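Local coordinates for epidermin biosynthesis protein EpiD (Staphylococcus aureus, PDB 3QJG) that binds FMN and probably catalyses the oxidative decarboxylation of the precursor peptide's C-terminus during biosynthesis of the lantibiotic epidermin, at residues N7-L12 and N36-T41; N69-A74 and C106-E111; N91-G96 and R134-Y139. All coordinates share one frame; numbering follows the deposited sequence.

Contact 1: residues N7-L12 and N36-T41; sequences NVLICL and NVIAST. With FMN (flavin mononucleotide), chain M.
L12 and V37 pack against each other across two neighbouring parallel strands, 7-12 and 34-39, which helix 21-28 links into a beta-alpha-beta crossover of the Rossmann-like flavoprotein fold. Five backbone hydrogen bonds alternate in direction along the pair, from N36 N to V8 O (3.2 Å) at one end to S40 N to L12 O (2.9 Å) at the other, and the axes of the two short segments are inclined at 23°. The tight part is the buried middle. On one face the CD1 methyl of L9 lies over the N36 backbone, 3.5 Å from N36 O; L9 CG, anti to the backbone N (chi1 172°), starts the chain on that course. Further along this face C11 SG meets I38 CG2 at 3.7 Å, beneath helix 101-107. On the other face L12 CD1 reaches V37 CG1 at 3.8 Å, the two side chains crossing obliquely, while I10 and L12 also pack on helix 21-28. Polar N36 sits buried at the edge of the tight zone, its amide bonded to H77, E34 and N58. Packing thins toward the C-terminal end, where the partly exposed A39 offers a lone methyl, CB 4.3 Å from L12 CB. Next to it S40 turns its hydroxyl to the FMN phosphate: G43 N makes a weak hydrogen bond with S40 OG, and the same OG lies 2.4 Å from O3P, a hydrogen bond whose modelled length is doubtfully short.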
loop_
_atom_site.group_PDB
_atom_site.type_symbol
_atom_site.label_atom_id
_atom_site.label_comp_id
_atom_site.label_asym_id
_atom_site.label_seq_id
_atom_site.Cartn_x
_atom_site.Cartn_y
_atom_site.Cartn_z
ATOM N N ASN A 7 -8.894 0.378 41.396
ATOM C CA ASN A 7 -8.457 -0.058 40.072
ATOM C C ASN A 7 -6.976 -0.255 40.017
ATOM O O ASN A 7 -6.199 0.556 40.588
ATOM C CB ASN A 7 -8.797 0.974 39.042
ATOM C CG ASN A 7 -10.276 1.275 38.972
ATOM O OD1 ASN A 7 -11.130 0.397 39.153
ATOM N ND2 ASN A 7 -10.582 2.522 38.691
ATOM N N VAL A 8 -6.543 -1.291 39.304
ATOM C CA VAL A 8 -5.085 -1.501 39.159
ATOM C C VAL A 8 -4.782 -1.451 37.670
ATOM O O VAL A 8 -5.622 -1.819 36.865
ATOM C CB VAL A 8 -4.624 -2.839 39.728
ATOM C CG1 VAL A 8 -5.406 -3.994 39.054
ATOM C CG2 VAL A 8 -3.091 -2.993 39.545
ATOM N N LEU A 9 -3.617 -0.943 37.317
ATOM C CA LEU A 9 -3.198 -0.938 35.953
ATOM C C LEU A 9 -1.990 -1.837 35.892
ATOM O O LEU A 9 -1.062 -1.667 36.708
ATOM C CB LEU A 9 -2.857 0.484 35.480
ATOM C CG LEU A 9 -2.215 0.673 34.097
ATOM C CD1 LEU A 9 -3.154 0.161 32.942
ATOM C CD2 LEU A 9 -1.828 2.166 33.919
ATOM N N ILE A 10 -1.991 -2.787 34.937
ATOM C CA ILE A 10 -0.809 -3.601 34.690
ATOM C C ILE A 10 -0.055 -3.048 33.510
ATOM O O ILE A 10 -0.608 -2.898 32.451
ATOM C CB ILE A 10 -1.154 -5.068 34.379
ATOM C CG1 ILE A 10 -1.951 -5.695 35.518
ATOM C CG2 ILE A 10 0.112 -5.886 34.106
ATOM C CD1 ILE A 10 -2.836 -6.886 35.049
ATOM N N CYS A 11 1.218 -2.762 33.708
ATOM C CA CYS A 11 2.094 -2.324 32.644
ATOM C C CYS A 11 2.949 -3.502 32.168
ATOM O O CYS A 11 3.722 -4.005 32.920
ATOM C CB CYS A 11 2.945 -1.154 33.153
ATOM S SG CYS A 11 1.903 0.246 33.745
ATOM N N LEU A 12 2.798 -3.936 30.919
ATOM C CA LEU A 12 3.537 -5.086 30.382
ATOM C C LEU A 12 4.761 -4.618 29.611
ATOM O O LEU A 12 4.643 -3.768 28.789
ATOM C CB LEU A 12 2.697 -5.814 29.353
ATOM C CG LEU A 12 1.408 -6.425 29.795
ATOM C CD1 LEU A 12 0.704 -6.996 28.614
ATOM C CD2 LEU A 12 1.790 -7.439 30.847
ATOM N N ASN A 36 -6.864 -3.114 34.261
ATOM C CA ASN A 36 -6.593 -2.529 32.953
ATOM C C ASN A 36 -5.159 -2.780 32.592
ATOM O O ASN A 36 -4.344 -3.062 33.469
ATOM C CB ASN A 36 -6.796 -0.999 33.003
ATOM C CG ASN A 36 -8.248 -0.641 33.346
ATOM O OD1 ASN A 36 -9.126 -1.276 32.834
ATOM N ND2 ASN A 36 -8.481 0.351 34.246
ATOM N N VAL A 37 -4.853 -2.664 31.302
ATOM C CA VAL A 37 -3.573 -3.059 30.819
ATOM C C VAL A 37 -3.078 -2.107 29.798
ATOM O O VAL A 37 -3.875 -1.613 29.006
ATOM C CB VAL A 37 -3.676 -4.460 30.190
ATOM C CG1 VAL A 37 -2.317 -4.917 29.709
ATOM C CG2 VAL A 37 -4.201 -5.424 31.228
ATOM N N ILE A 38 -1.766 -1.879 29.830
ATOM C CA ILE A 38 -1.046 -1.167 28.805
ATOM C C ILE A 38 0.284 -1.870 28.549
ATOM O O ILE A 38 0.881 -2.349 29.488
ATOM C CB ILE A 38 -0.733 0.324 29.225
ATOM C CG1 ILE A 38 -0.102 1.118 28.073
ATOM C CG2 ILE A 38 0.143 0.401 30.511
ATOM C CD1 ILE A 38 0.059 2.661 28.373
ATOM N N ALA A 39 0.746 -1.903 27.308
ATOM C CA ALA A 39 2.094 -2.444 26.989
ATOM C C ALA A 39 3.052 -1.370 26.602
ATOM O O ALA A 39 2.625 -0.368 26.045
ATOM C CB ALA A 39 2.015 -3.404 25.876
ATOM N N SER A 40 4.354 -1.640 26.770
ATOM C CA SER A 40 5.400 -0.802 26.256
ATOM C C SER A 40 5.416 -0.933 24.739
ATOM O O SER A 40 4.684 -1.770 24.172
ATOM C CB SER A 40 6.783 -1.269 26.777
ATOM O OG SER A 40 7.105 -2.592 26.324
ATOM N N THR A 41 6.288 -0.173 24.069
ATOM C CA THR A 41 6.210 -0.165 22.611
ATOM C C THR A 41 6.720 -1.532 22.150
ATOM O O THR A 41 6.019 -2.265 21.445
ATOM C CB THR A 41 6.901 1.077 21.984
ATOM O OG1 THR A 41 6.169 2.259 22.401
ATOM C CG2 THR A 41 6.952 0.961 20.401
HETATM N N1 FMN M . 14.382 -7.832 28.546
HETATM C C2 FMN M . 14.213 -7.864 29.906
HETATM O O2 FMN M . 14.637 -6.938 30.588
HETATM N N3 FMN M . 13.618 -8.928 30.503
HETATM C C4 FMN M . 13.171 -9.984 29.770
HETATM O O4 FMN M . 12.668 -10.890 30.392
HETATM C C4A FMN M . 13.333 -9.998 28.387
HETATM N N5 FMN M . 12.888 -11.039 27.599
HETATM C C5A FMN M . 13.015 -10.967 26.248
HETATM C C6 FMN M . 12.613 -12.040 25.464
HETATM C C7 FMN M . 12.744 -11.971 24.092
HETATM C C7M FMN M . 12.291 -13.086 23.194
HETATM C C8 FMN M . 13.310 -10.829 23.512
HETATM C C8M FMN M . 13.535 -10.713 22.023
HETATM C C9 FMN M . 13.759 -9.785 24.294
HETATM C C9A FMN M . 13.615 -9.842 25.672
HETATM N N10 FMN M . 14.092 -8.792 26.456
HETATM C C10 FMN M . 13.937 -8.882 27.796
HETATM C "C1'" FMN M . 14.745 -7.551 25.906
HETATM C "C2'" FMN M . 13.768 -6.378 25.914
HETATM O "O2'" FMN M . 12.533 -6.756 25.276
HETATM C "C3'" FMN M . 14.480 -5.237 25.285
HETATM O "O3'" FMN M . 15.611 -4.812 26.083
HETATM C "C4'" FMN M . 13.531 -4.063 25.040
HETATM O "O4'" FMN M . 14.250 -2.936 24.567
HETATM C "C5'" FMN M . 12.851 -3.586 26.280
HETATM O "O5'" FMN M . 11.859 -2.673 25.849
HETATM P P FMN M . 10.667 -2.213 26.825
HETATM O O1P FMN M . 10.164 -0.905 26.298
HETATM O O2P FMN M . 11.209 -2.080 28.211
HETATM O O3P FMN M . 9.441 -3.027 26.807
#

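Contact 2: residues N69-A74 and C106-E111; sequences NHVDIA and CHTAFE. With FMN (flavin mononucleotide), chain P.
Beside the FMN pocket, the first turn of helix 70-75 meets the chain leaving helix 101-107, with H70 and T108 as the nearest pair. In one of its two conformers T108 OG1 sits at the edge of the imidazole, close to the ring plane and 3.5 Å from H70 CD2, a contact of a carbon with an oxygen that is itself hydrogen-bonded to T104 O. The two side chains cross at about a right angle. In the same conformer T108 CG2 lies 4.2 Å from V71 CG2, flanking the histidine contact. H70 CG occupies the crowded position between its own backbone N and carbonyl carbon (chi1 57°). CE1 of the same ring lies 3.2 Å from FMN N10, approaching obliquely. M123 of the third subunit also packs on H70, and that subunit, whose K160 forms a salt bridge with D72 OD1, supplies several of the hydrogen bonds to this flavin, which is thus bound at a subunit interface. The helix start is fixed by N69 as N-cap, whose OD1 accepts from D72 N at 3.0 Å and, weakly, from V71 N. One turn on from H70 the meeting is apolar and looser, with A74 CB facing A109 CB at 4.1 Å.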
loop_
_atom_site.group_PDB
_atom_site.type_symbol
_atom_site.label_atom_id
_atom_site.label_comp_id
_atom_site.label_asym_id
_atom_site.label_seq_id
_atom_site.Cartn_x
_atom_site.Cartn_y
_atom_site.Cartn_z
ATOM N N ASN A 69 -4.258 10.283 27.610
ATOM C CA ASN A 69 -3.638 11.124 28.609
ATOM C C ASN A 69 -3.176 10.368 29.846
ATOM O O ASN A 69 -3.960 9.721 30.544
ATOM C CB ASN A 69 -4.612 12.221 28.992
ATOM C CG ASN A 69 -3.974 13.279 29.816
ATOM O OD1 ASN A 69 -3.680 13.074 31.002
ATOM N ND2 ASN A 69 -3.751 14.427 29.202
ATOM N N HIS A 70 -1.861 10.435 30.053
ATOM C CA HIS A 70 -1.165 9.818 31.123
ATOM C C HIS A 70 -1.644 10.291 32.511
ATOM O O HIS A 70 -1.615 9.525 33.457
ATOM C CB HIS A 70 0.380 10.144 30.967
ATOM C CG HIS A 70 0.681 11.611 30.930
ATOM N ND1 HIS A 70 0.442 12.403 29.820
ATOM C CD2 HIS A 70 1.167 12.445 31.879
ATOM C CE1 HIS A 70 0.761 13.655 30.100
ATOM N NE2 HIS A 70 1.187 13.713 31.345
ATOM N N VAL A 71 -2.012 11.560 32.678
ATOM C CA VAL A 71 -2.494 12.027 33.954
ATOM C C VAL A 71 -3.878 11.423 34.243
ATOM O O VAL A 71 -4.159 10.913 35.361
ATOM C CB VAL A 71 -2.547 13.587 34.020
ATOM C CG1 VAL A 71 -3.234 14.020 35.341
ATOM C CG2 VAL A 71 -1.067 14.220 33.890
ATOM N N ASP A 72 -4.751 11.443 33.247
ATOM C CA ASP A 72 -6.097 10.910 33.491
ATOM C C ASP A 72 -6.088 9.388 33.777
ATOM O O ASP A 72 -6.790 8.903 34.635
ATOM C CB ASP A 72 -6.965 11.166 32.311
ATOM C CG ASP A 72 -7.324 12.624 32.141
ATOM O OD1 ASP A 72 -7.020 13.476 33.003
ATOM O OD2 ASP A 72 -7.962 12.897 31.093
ATOM N N ILE A 73 -5.273 8.651 33.027
ATOM C CA ILE A 73 -5.092 7.237 33.249
ATOM C C ILE A 73 -4.526 6.998 34.645
ATOM O O ILE A 73 -5.089 6.197 35.356
ATOM C CB ILE A 73 -4.226 6.574 32.141
ATOM C CG1 ILE A 73 -4.988 6.564 30.815
ATOM C CG2 ILE A 73 -3.879 5.154 32.535
ATOM C CD1 ILE A 73 -4.184 6.147 29.602
ATOM N N ALA A 74 -3.413 7.646 35.028
ATOM C CA ALA A 74 -2.831 7.433 36.341
ATOM C C ALA A 74 -3.852 7.689 37.453
ATOM O O ALA A 74 -3.987 6.854 38.348
ATOM C CB ALA A 74 -1.510 8.282 36.565
ATOM N N CYS A 106 3.954 6.034 34.497
ATOM C CA CYS A 106 4.697 5.645 35.703
ATOM C C CYS A 106 5.464 6.841 36.318
ATOM O O CYS A 106 5.567 7.006 37.552
ATOM C CB CYS A 106 5.611 4.420 35.419
ATOM S SG CYS A 106 4.662 2.923 34.931
ATOM N N HIS A 107 5.978 7.691 35.446
ATOM C CA HIS A 107 6.586 8.954 35.846
ATOM C C HIS A 107 5.645 9.855 36.671
ATOM O O HIS A 107 6.067 10.538 37.574
ATOM C CB HIS A 107 7.022 9.697 34.595
ATOM C CG HIS A 107 7.836 10.897 34.862
ATOM N ND1 HIS A 107 9.106 10.817 35.388
ATOM C CD2 HIS A 107 7.571 12.215 34.706
ATOM C CE1 HIS A 107 9.603 12.033 35.508
ATOM N NE2 HIS A 107 8.694 12.901 35.091
ATOM N N THR A 108 4.362 9.801 36.397
ATOM C CA THR A 108 3.390 10.660 37.007
ATOM C C THR A 108 2.891 10.109 38.379
ATOM O O THR A 108 2.115 10.777 39.095
ATOM C CB THR A 108 2.232 10.825 36.004
ATOM O OG1 THR A 108 2.766 11.269 34.738
ATOM C CG2 THR A 108 1.164 11.826 36.503
ATOM N N ALA A 109 3.322 8.901 38.747
ATOM C CA ALA A 109 2.592 8.186 39.796
ATOM C C ALA A 109 3.453 7.246 40.633
ATOM O O ALA A 109 3.026 6.147 40.979
ATOM C CB ALA A 109 1.479 7.453 39.170
ATOM N N PHE A 110 4.693 7.681 40.937
ATOM C CA PHE A 110 5.626 6.886 41.703
ATOM C C PHE A 110 5.071 6.331 43.027
ATOM O O PHE A 110 5.320 5.176 43.362
ATOM C CB PHE A 110 6.816 7.761 42.072
ATOM C CG PHE A 110 7.919 7.758 41.096
ATOM C CD1 PHE A 110 7.719 7.461 39.796
ATOM C CD2 PHE A 110 9.241 8.123 41.509
ATOM C CE1 PHE A 110 8.722 7.443 38.894
ATOM C CE2 PHE A 110 10.249 8.115 40.595
ATOM C CZ PHE A 110 10.029 7.787 39.305
ATOM N N GLU A 111 4.321 7.174 43.734
ATOM C CA GLU A 111 3.637 6.851 44.985
ATOM C C GLU A 111 2.629 5.713 44.816
ATOM O O GLU A 111 2.208 5.126 45.823
ATOM C CB GLU A 111 2.960 8.105 45.600
ATOM C CG GLU A 111 1.526 8.423 45.070
ATOM C CD GLU A 111 1.502 9.131 43.680
ATOM O OE1 GLU A 111 2.586 9.521 43.163
ATOM O OE2 GLU A 111 0.372 9.302 43.115
HETATM N N1 FMN P . 4.121 15.688 28.762
HETATM C C2 FMN P . 4.748 16.723 29.416
HETATM O O2 FMN P . 5.894 16.612 29.970
HETATM N N3 FMN P . 4.103 17.937 29.397
HETATM C C4 FMN P . 2.863 18.118 28.825
HETATM O O4 FMN P . 2.353 19.239 28.916
HETATM C C4A FMN P . 2.241 17.058 28.188
HETATM N N5 FMN P . 0.976 17.164 27.606
HETATM C C5A FMN P . 0.398 16.089 26.936
HETATM C C6 FMN P . -0.854 16.195 26.327
HETATM C C7 FMN P . -1.432 15.104 25.648
HETATM C C7M FMN P . -2.802 15.214 24.993
HETATM C C8 FMN P . -0.730 13.895 25.612
HETATM C C8M FMN P . -1.268 12.676 24.897
HETATM C C9 FMN P . 0.519 13.791 26.216
HETATM C C9A FMN P . 1.078 14.880 26.886
HETATM N N10 FMN P . 2.315 14.757 27.504
HETATM C C10 FMN P . 2.902 15.839 28.144
HETATM C "C1'" FMN P . 3.065 13.498 27.483
HETATM C "C2'" FMN P . 4.212 13.539 26.481
HETATM O "O2'" FMN P . 3.831 13.820 25.157
HETATM C "C3'" FMN P . 4.868 12.179 26.492
HETATM O "O3'" FMN P . 5.536 11.913 27.716
HETATM C "C4'" FMN P . 5.856 12.055 25.307
HETATM O "O4'" FMN P . 6.525 10.846 25.402
HETATM C "C5'" FMN P . 6.855 13.142 25.296
HETATM O "O5'" FMN P . 7.767 12.904 24.258
HETATM P P FMN P . 8.766 14.059 23.765
HETATM O O1P FMN P . 9.921 13.416 22.903
HETATM O O2P FMN P . 9.231 14.722 24.975
HETATM O O3P FMN P . 7.992 15.117 23.050
#

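Contact 3: residues N91-G96 and R134-Y139; sequences NKIANG and RLLKDY
L136 drives one branch against the last turn of helix 87-94, crossing the side chain of I93 at about a right angle. Its CD2 methyl touches I93 CG2 at 3.7 Å and the backbone of the next residue, A94 CA, at the same 3.7 Å, bridging the two. L136 CG, beside its own backbone N and anti to the carbonyl carbon (chi1 -76°), lies 4.1 Å from A94 CB; A94 CA and L136 CA are 5.8 Å apart, consistent with the small A94 side chain. The Y139 ring presents its edge to A94 O, with CE2 at 4.4 Å, while L135 O of its own helix lies 3.0 Å above the ring plane, offset toward the rim. Beyond A94 the first helix ends in a Schellman motif closed by G96 at positive phi, and N95 ND2 donates back to N91 O at 2.7 Å. Contact 3 thus pairs the C-terminal ends of helices 87-94 and 127-138. L103 and C106 of helix 101-107 also pack on I93, F110 touches both I93 and Y139, and V141, just before strand 142-143, meets L136.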
loop_
_atom_site.group_PDB
_atom_site.type_symbol
_atom_site.label_atom_id
_atom_site.label_comp_id
_atom_site.label_asym_id
_atom_site.label_seq_id
_atom_site.Cartn_x
_atom_site.Cartn_y
_atom_site.Cartn_z
ATOM N N ASN A 91 15.219 1.221 34.214
ATOM C CA ASN A 91 16.291 2.186 34.082
ATOM C C ASN A 91 15.797 3.517 33.411
ATOM O O ASN A 91 16.294 4.631 33.709
ATOM C CB ASN A 91 17.444 1.580 33.320
ATOM C CG ASN A 91 18.094 0.461 34.045
ATOM O OD1 ASN A 91 18.281 0.517 35.277
ATOM N ND2 ASN A 91 18.425 -0.600 33.318
ATOM N N LYS A 92 14.849 3.399 32.506
ATOM C CA LYS A 92 14.209 4.588 31.956
ATOM C C LYS A 92 13.422 5.304 33.089
ATOM O O LYS A 92 13.524 6.538 33.244
ATOM C CB LYS A 92 13.291 4.267 30.780
ATOM C CG LYS A 92 13.969 3.865 29.449
ATOM C CD LYS A 92 13.377 4.519 28.276
ATOM C CE LYS A 92 13.721 4.028 26.894
ATOM N NZ LYS A 92 12.480 4.200 25.985
ATOM N N ILE A 93 12.601 4.551 33.833
ATOM C CA ILE A 93 11.908 5.125 34.969
ATOM C C ILE A 93 12.856 5.741 36.013
ATOM O O ILE A 93 12.610 6.844 36.451
ATOM C CB ILE A 93 10.968 4.183 35.650
ATOM C CG1 ILE A 93 9.861 3.724 34.672
ATOM C CG2 ILE A 93 10.307 4.908 36.790
ATOM C CD1 ILE A 93 9.140 2.523 35.129
ATOM N N ALA A 94 13.954 5.052 36.362
ATOM C CA ALA A 94 14.849 5.579 37.354
ATOM C C ALA A 94 15.213 6.980 36.907
ATOM O O ALA A 94 15.341 7.841 37.757
ATOM C CB ALA A 94 16.106 4.683 37.542
ATOM N N ASN A 95 15.323 7.226 35.587
ATOM C CA ASN A 95 15.916 8.499 35.033
ATOM C C ASN A 95 14.907 9.489 34.498
ATOM O O ASN A 95 15.250 10.498 33.931
ATOM C CB ASN A 95 16.887 8.155 33.924
ATOM C CG ASN A 95 18.164 7.570 34.436
ATOM O OD1 ASN A 95 19.020 8.310 34.946
ATOM N ND2 ASN A 95 18.350 6.250 34.240
ATOM N N GLY A 96 13.654 9.193 34.658
ATOM C CA GLY A 96 12.584 10.091 34.274
ATOM C C GLY A 96 12.334 10.137 32.804
ATOM O O GLY A 96 11.622 11.034 32.330
ATOM N N ARG A 134 17.886 0.981 43.608
ATOM C CA ARG A 134 18.099 1.649 44.892
ATOM C C ARG A 134 17.516 3.052 44.956
ATOM O O ARG A 134 16.910 3.423 45.968
ATOM C CB ARG A 134 19.604 1.767 45.205
ATOM C CG ARG A 134 20.337 0.458 45.407
ATOM C CD ARG A 134 21.740 0.725 46.013
ATOM N NE ARG A 134 22.777 0.985 44.998
ATOM C CZ ARG A 134 23.613 0.065 44.495
ATOM N NH1 ARG A 134 23.573 -1.218 44.883
ATOM N NH2 ARG A 134 24.504 0.427 43.592
ATOM N N LEU A 135 17.739 3.828 43.881
ATOM C CA LEU A 135 17.110 5.143 43.673
ATOM C C LEU A 135 15.582 5.056 43.583
ATOM O O LEU A 135 14.824 5.849 44.148
ATOM C CB LEU A 135 17.592 5.703 42.348
ATOM C CG LEU A 135 18.476 6.920 42.223
ATOM C CD1 LEU A 135 19.805 6.848 43.013
ATOM C CD2 LEU A 135 18.697 7.212 40.681
ATOM N N LEU A 136 15.093 4.105 42.837
ATOM C CA LEU A 136 13.629 3.961 42.777
ATOM C C LEU A 136 13.067 3.745 44.203
ATOM O O LEU A 136 12.071 4.402 44.612
ATOM C CB LEU A 136 13.254 2.878 41.785
ATOM C CG LEU A 136 13.359 3.261 40.297
ATOM C CD1 LEU A 136 13.095 1.986 39.410
ATOM C CD2 LEU A 136 12.337 4.397 39.870
ATOM N N LYS A 137 13.747 2.913 44.994
ATOM C CA LYS A 137 13.368 2.702 46.429
ATOM C C LYS A 137 13.460 3.989 47.189
ATOM O O LYS A 137 12.503 4.379 47.835
ATOM C CB LYS A 137 14.237 1.646 47.126
ATOM C CG LYS A 137 14.131 0.262 46.512
ATOM C CD LYS A 137 15.068 -0.763 47.120
ATOM C CE LYS A 137 14.742 -2.154 46.595
ATOM N NZ LYS A 137 15.844 -3.098 46.916
ATOM N N ASP A 138 14.600 4.688 47.091
ATOM C CA ASP A 138 14.714 6.037 47.675
ATOM C C ASP A 138 13.478 6.953 47.370
ATOM O O ASP A 138 13.038 7.710 48.205
ATOM C CB ASP A 138 15.977 6.762 47.199
ATOM C CG ASP A 138 17.262 6.154 47.718
ATOM O OD1 ASP A 138 17.261 5.171 48.490
ATOM O OD2 ASP A 138 18.323 6.675 47.325
ATOM N N TYR A 139 12.943 6.888 46.172
ATOM C CA TYR A 139 11.890 7.787 45.778
ATOM C C TYR A 139 10.533 7.224 45.995
ATOM O O TYR A 139 9.535 7.784 45.523
ATOM C CB TYR A 139 11.973 8.097 44.307
ATOM C CG TYR A 139 13.286 8.613 43.799
ATOM C CD1 TYR A 139 14.014 9.558 44.475
ATOM C CD2 TYR A 139 13.727 8.204 42.559
ATOM C CE1 TYR A 139 15.210 10.033 43.937
ATOM C CE2 TYR A 139 14.875 8.672 42.020
ATOM C CZ TYR A 139 15.599 9.578 42.688
ATOM O OH TYR A 139 16.720 9.973 42.051
#

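The contacts run from the sheet outward to helix ends. Contact 1 meets contact 2 where L9 CD2 touches I73 CG2 at 3.9 Å and C11 SG packs on C106 SG at 4.0 Å. Contact 2 continues into contact 3, among other places through F110, whose CE1 lies 3.7 Å from I93 CG2. Contacts 1 and 3 do not touch; their centres are about 19 Å apart. Two different flavins are involved: S40 of contact 1 holds the phosphate of one, whereas H70 of contact 2 approaches the ring of another, which S40 of the third subunit binds. Contact 3 binds neither, the I93 side chain staying about 9 Å from a bound FMN, but it borders two neighbouring subunits, one of them shared with contact 2.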